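AlyGC (Glaciecola chathamensis, PDB 5GKD) is an alginate lyase of polysaccharide lyase family 6, probably cleaving the glycosidic bonds of alginate by beta-elimination. Local coordinates at residues A[87-91]-A[92-96]; A[545-549]-A[550-554]. One frame throughout, in Å; residues are numbered along the deposited sequence.

Overall arrangement
The two contacts sit in separate parallel beta-helices of one chain, on opposite sides of its centre, with their own centres 48 Å apart and their nearest atoms about 28 Å apart. Contact 1 (87-96) is a corner of the first beta-helix. Its strand 89-92 belongs to the same run of parallel strands as 214-219 and 236-241, four and five places further on, which contribute E214 and R240 to the carbonate pocket; E214 also helps N180, E183 and E212 to hold the calcium ion. Contact 2 (545-554) is a corner of the second beta-helix, between strands 543-548 and 551-555. The two are thus related by architecture, without touching.

Contact 1 (A[87-91]-A[92-96]); sequences TGEVI and AFRRN. With PO4 (phosphate ion), chain I; PO4 (phosphate ion), chain G.
E89 and R94 face each other across a corner of the first parallel beta-helix, where strand 89-92 leaves its sheet, and a water links them. The packed side of this corner is apolar. I91 is turned inward onto V109 and I111 of strand 105-112, while F93 lies on V106 and V128. F93 is the centre of an inverse gamma turn, closed by a weak 3.0 Å bond from R94 N to A92 O, and this swings the chain round. The other side is polar and looser. E89 OE1 passes over the methyl of A92, 4.0 Å from CB, and accepts a bond from the water; R94 NE donates to the same water, which lies at the edge of the guanidinium and in its plane. The direct approach, E89 OE2 to R94 NH1, is 4.2 Å, beyond a salt bridge, and the carboxylate oxygen stands oblique to the guanidinium. R94 has its CG between the backbone N and the carbonyl carbon (chi1 76°) and runs extended to NE, which carries the guanidinium to a phosphate also bound by R153 and Y129. In the exposed R95, NE donates to O3 of a second phosphate at 2.9 Å and NH2 to its O2 at 2.6 Å; R67 shares this ion, and R95 also forms a salt bridge with E39. Both phosphates probably come from the crystallisation liquor. On the first, O2 takes R94 NH1 at 2.9 Å with an N-H...O angle of 156°, and NH2 only weakly at 3.3 Å.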
loop_
_atom_site.group_PDB
_atom_site.type_symbol
_atom_site.label_atom_id
_atom_site.label_comp_id
_atom_site.label_asym_id
_atom_site.label_seq_id
_atom_site.Cartn_x
_atom_site.Cartn_y
_atom_site.Cartn_z
ATOM N N THR A 87 16.820 14.366 -1.913
ATOM C CA THR A 87 17.386 14.394 -0.569
ATOM C C THR A 87 16.302 14.787 0.434
ATOM O O THR A 87 15.098 14.605 0.184
ATOM C CB THR A 87 18.609 15.327 -0.516
ATOM O OG1 THR A 87 18.227 16.663 -0.838
ATOM C CG2 THR A 87 19.690 14.878 -1.499
ATOM N N GLY A 88 16.725 15.319 1.575
ATOM C CA GLY A 88 15.774 15.742 2.576
ATOM C C GLY A 88 15.145 17.087 2.307
ATOM O O GLY A 88 14.131 17.408 2.930
ATOM N N GLU A 89 15.712 17.875 1.388
ATOM C CA GLU A 89 15.306 19.265 1.210
ATOM C C GLU A 89 15.461 19.668 -0.246
ATOM O O GLU A 89 16.376 19.218 -0.927
ATOM C CB GLU A 89 16.142 20.244 2.053
ATOM C CG GLU A 89 16.480 19.797 3.446
ATOM C CD GLU A 89 17.636 18.829 3.520
ATOM O OE1 GLU A 89 18.544 18.898 2.662
ATOM O OE2 GLU A 89 17.625 17.995 4.449
ATOM N N VAL A 90 14.591 20.569 -0.694
ATOM C CA VAL A 90 14.751 21.165 -2.019
ATOM C C VAL A 90 15.831 22.234 -2.007
ATOM O O VAL A 90 16.740 22.221 -2.843
ATOM C CB VAL A 90 13.415 21.743 -2.509
ATOM C CG1 VAL A 90 13.576 22.286 -3.921
ATOM C CG2 VAL A 90 12.345 20.681 -2.444
ATOM N N ILE A 91 15.725 23.191 -1.082
ATOM C CA ILE A 91 16.679 24.284 -0.917
ATOM C C ILE A 91 17.237 24.234 0.500
ATOM O O ILE A 91 16.485 24.352 1.472
ATOM C CB ILE A 91 16.033 25.650 -1.159
ATOM C CG1 ILE A 91 15.418 25.740 -2.549
ATOM C CG2 ILE A 91 17.065 26.769 -0.943
ATOM C CD1 ILE A 91 14.745 27.066 -2.774
ATOM N N ALA A 92 18.552 24.110 0.622
ATOM C CA ALA A 92 19.209 24.066 1.924
ATOM C C ALA A 92 20.361 25.053 1.969
ATOM O O ALA A 92 21.169 25.125 1.033
ATOM C CB ALA A 92 19.738 22.672 2.235
ATOM N N PHE A 93 20.445 25.803 3.067
ATOM C CA PHE A 93 21.528 26.750 3.289
ATOM C C PHE A 93 22.737 26.059 3.914
ATOM O O PHE A 93 23.317 26.528 4.899
ATOM C CB PHE A 93 21.042 27.903 4.167
ATOM C CG PHE A 93 20.186 28.906 3.445
ATOM C CD1 PHE A 93 18.845 28.644 3.187
ATOM C CD2 PHE A 93 20.709 30.130 3.066
ATOM C CE1 PHE A 93 18.065 29.570 2.539
ATOM C CE2 PHE A 93 19.920 31.066 2.425
ATOM C CZ PHE A 93 18.601 30.776 2.154
ATOM N N ARG A 94 23.106 24.917 3.352
ATOM C CA ARG A 94 24.300 24.190 3.751
ATOM C C ARG A 94 24.630 23.180 2.664
ATOM O O ARG A 94 23.765 22.781 1.875
ATOM C CB ARG A 94 24.117 23.465 5.094
ATOM C CG ARG A 94 23.293 22.214 4.962
ATOM C CD ARG A 94 23.032 21.501 6.273
ATOM N NE ARG A 94 22.246 20.309 6.017
ATOM C CZ ARG A 94 21.999 19.352 6.905
ATOM N NH1 ARG A 94 21.267 18.315 6.548
ATOM N NH2 ARG A 94 22.466 19.430 8.145
ATOM N N ARG A 95 25.902 22.777 2.633
ATOM C CA ARG A 95 26.278 21.559 1.936
ATOM C C ARG A 95 25.900 20.327 2.752
ATOM O O ARG A 95 25.284 19.392 2.232
ATOM C CB ARG A 95 27.781 21.549 1.647
ATOM C CG ARG A 95 28.255 20.241 1.012
ATOM C CD ARG A 95 29.723 20.305 0.633
ATOM N NE ARG A 95 30.103 19.131 -0.132
ATOM C CZ ARG A 95 31.201 19.032 -0.874
ATOM N NH1 ARG A 95 32.049 20.047 -0.956
ATOM N NH2 ARG A 95 31.446 17.911 -1.539
ATOM N N ASN A 96 26.291 20.316 4.022
ATOM C CA ASN A 96 26.036 19.235 4.971
ATOM C C ASN A 96 26.245 19.820 6.362
ATOM O O ASN A 96 26.512 21.012 6.504
ATOM C CB ASN A 96 26.938 18.026 4.716
ATOM C CG ASN A 96 28.400 18.394 4.670
ATOM O OD1 ASN A 96 28.931 19.036 5.582
ATOM N ND2 ASN A 96 29.062 18.005 3.593
HETATM P P PO4 I . 28.252 16.109 -1.717
HETATM O O1 PO4 I . 27.342 16.360 -2.896
HETATM O O2 PO4 I . 29.693 16.145 -2.169
HETATM O O3 PO4 I . 28.057 17.153 -0.641
HETATM O O4 PO4 I . 27.924 14.754 -1.151
HETATM P P PO4 G . 19.259 17.516 9.501
HETATM O O1 PO4 G . 19.504 18.982 9.776
HETATM O O2 PO4 G . 20.468 16.849 8.876
HETATM O O3 PO4 G . 18.067 17.413 8.581
HETATM O O4 PO4 G . 18.967 16.795 10.796
HETATM O O HOH W 1 20.879 19.620 4.017
#

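Contact 2 (A[545-549]-A[550-554])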
loop_
_atom_site.group_PDB
_atom_site.type_symbol
_atom_site.label_atom_id
_atom_site.label_comp_id
_atom_site.label_asym_id
_atom_site.label_seq_id
_atom_site.Cartn_x
_atom_site.Cartn_y
_atom_site.Cartn_z
ATOM N N LEU A 545 -14.967 13.369 -3.533
ATOM C CA LEU A 545 -15.971 12.441 -4.041
ATOM C C LEU A 545 -17.355 12.922 -3.615
ATOM O O LEU A 545 -17.621 13.055 -2.417
ATOM C CB LEU A 545 -15.698 11.015 -3.533
ATOM C CG LEU A 545 -16.747 9.940 -3.837
ATOM C CD1 LEU A 545 -16.972 9.814 -5.324
ATOM C CD2 LEU A 545 -16.339 8.605 -3.236
ATOM N N ALA A 546 -18.226 13.188 -4.591
ATOM C CA ALA A 546 -19.609 13.601 -4.360
ATOM C C ALA A 546 -20.546 12.631 -5.065
ATOM O O ALA A 546 -20.322 12.280 -6.227
ATOM C CB ALA A 546 -19.866 15.027 -4.862
ATOM N N ILE A 547 -21.587 12.197 -4.359
ATOM C CA ILE A 547 -22.541 11.212 -4.855
ATOM C C ILE A 547 -23.942 11.736 -4.574
ATOM O O ILE A 547 -24.309 11.932 -3.410
ATOM C CB ILE A 547 -22.325 9.840 -4.199
ATOM C CG1 ILE A 547 -20.950 9.297 -4.580
ATOM C CG2 ILE A 547 -23.416 8.859 -4.601
ATOM C CD1 ILE A 547 -20.593 8.052 -3.873
ATOM N N LYS A 548 -24.719 11.970 -5.633
ATOM C CA LYS A 548 -26.025 12.622 -5.523
ATOM C C LYS A 548 -27.041 11.891 -6.380
ATOM O O LYS A 548 -26.754 11.560 -7.530
ATOM C CB LYS A 548 -25.972 14.088 -5.976
ATOM C CG LYS A 548 -24.795 14.849 -5.462
ATOM C CD LYS A 548 -24.651 16.216 -6.102
ATOM C CE LYS A 548 -23.439 16.923 -5.491
ATOM N NZ LYS A 548 -23.199 18.287 -6.030
ATOM N N ASN A 549 -28.230 11.657 -5.830
ATOM C CA ASN A 549 -29.372 11.175 -6.614
ATOM C C ASN A 549 -29.098 9.839 -7.292
ATOM O O ASN A 549 -29.657 9.556 -8.353
ATOM C CB ASN A 549 -29.787 12.202 -7.673
ATOM C CG ASN A 549 -29.932 13.594 -7.105
ATOM O OD1 ASN A 549 -29.261 14.524 -7.542
ATOM N ND2 ASN A 549 -30.807 13.744 -6.125
ATOM N N SER A 550 -28.243 8.999 -6.718
ATOM C CA SER A 550 -27.810 7.813 -7.428
ATOM C C SER A 550 -28.243 6.556 -6.693
ATOM O O SER A 550 -28.567 6.576 -5.509
ATOM C CB SER A 550 -26.287 7.814 -7.629
ATOM O OG SER A 550 -25.896 8.930 -8.399
ATOM N N THR A 551 -28.224 5.452 -7.420
ATOM C CA THR A 551 -28.671 4.174 -6.901
ATOM C C THR A 551 -27.632 3.115 -7.226
ATOM O O THR A 551 -27.133 3.050 -8.350
ATOM C CB THR A 551 -30.033 3.778 -7.507
ATOM O OG1 THR A 551 -30.969 4.832 -7.281
ATOM C CG2 THR A 551 -30.550 2.498 -6.873
ATOM N N PHE A 552 -27.325 2.277 -6.244
ATOM C CA PHE A 552 -26.282 1.271 -6.386
ATOM C C PHE A 552 -26.824 -0.026 -5.813
ATOM O O PHE A 552 -27.175 -0.073 -4.631
ATOM C CB PHE A 552 -24.991 1.707 -5.663
ATOM C CG PHE A 552 -24.498 3.080 -6.072
ATOM C CD1 PHE A 552 -24.932 4.210 -5.402
ATOM C CD2 PHE A 552 -23.606 3.236 -7.125
ATOM C CE1 PHE A 552 -24.494 5.454 -5.765
ATOM C CE2 PHE A 552 -23.176 4.486 -7.497
ATOM C CZ PHE A 552 -23.621 5.599 -6.819
ATOM N N GLU A 553 -26.900 -1.069 -6.639
ATOM C CA GLU A 553 -27.579 -2.295 -6.252
ATOM C C GLU A 553 -26.783 -3.525 -6.637
ATOM O O GLU A 553 -26.038 -3.527 -7.620
ATOM C CB GLU A 553 -28.953 -2.425 -6.911
ATOM C CG GLU A 553 -30.010 -1.528 -6.344
ATOM C CD GLU A 553 -31.368 -1.803 -6.964
ATOM O OE1 GLU A 553 -31.434 -2.609 -7.922
ATOM O OE2 GLU A 553 -32.363 -1.216 -6.487
ATOM N N ASN A 554 -26.995 -4.590 -5.867
ATOM C CA ASN A 554 -26.562 -5.936 -6.233
ATOM C C ASN A 554 -25.039 -6.059 -6.247
ATOM O O ASN A 554 -24.452 -6.665 -7.147
ATOM C CB ASN A 554 -27.168 -6.350 -7.575
ATOM C CG ASN A 554 -28.690 -6.388 -7.530
ATOM O OD1 ASN A 554 -29.280 -6.852 -6.555
ATOM N ND2 ASN A 554 -29.328 -5.878 -8.580
HETATM O O HOH W 2 -31.136 7.152 -8.169
#
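S550 OG is gripped by two backbone groups: it donates to K548 O at 2.9 Å and is also hydrogen-bonded to V516 N in the preceding coil. The first of these bonds arrives well above the carbonyl plane, 53° out of it, with a C=O...OG angle of 126°, so it does not use a lone pair of K548 O. What places the hydroxyl there is the first torsion of S550 (chi1 -61°), which sets OG beside its own backbone N and back over the turn. The turn itself comes from N549, whose positive phi and psi put it in the left-handed region between two extended strands. Without the hydroxyl, as with an alanine here, K548 O and V516 N would probably both lose this partner, and the tie between the corner and the preceding coil would be weakened. On the inner side, I547 CG2 meets the F552 ring at its edge, near the ring plane, 3.8 Å from CE1 and 3.9 Å from CZ. The same ring meets F563 edge-to-face and packs against the ring of F582; the isoleucine methyl adds to the packing round it, and I547 also touches F563. On the outer side a water donates to N549 O at 2.8 Å and is hydrogen-bonded to T551 OG1. S550 N bonds to S580 OG in the following coil, so this serine is tied to both neighbouring coils. The whole is a corner of a parallel beta-helix, with the left-handed N549 between strands 543-548 and 551-555, stacked on the coils before and after.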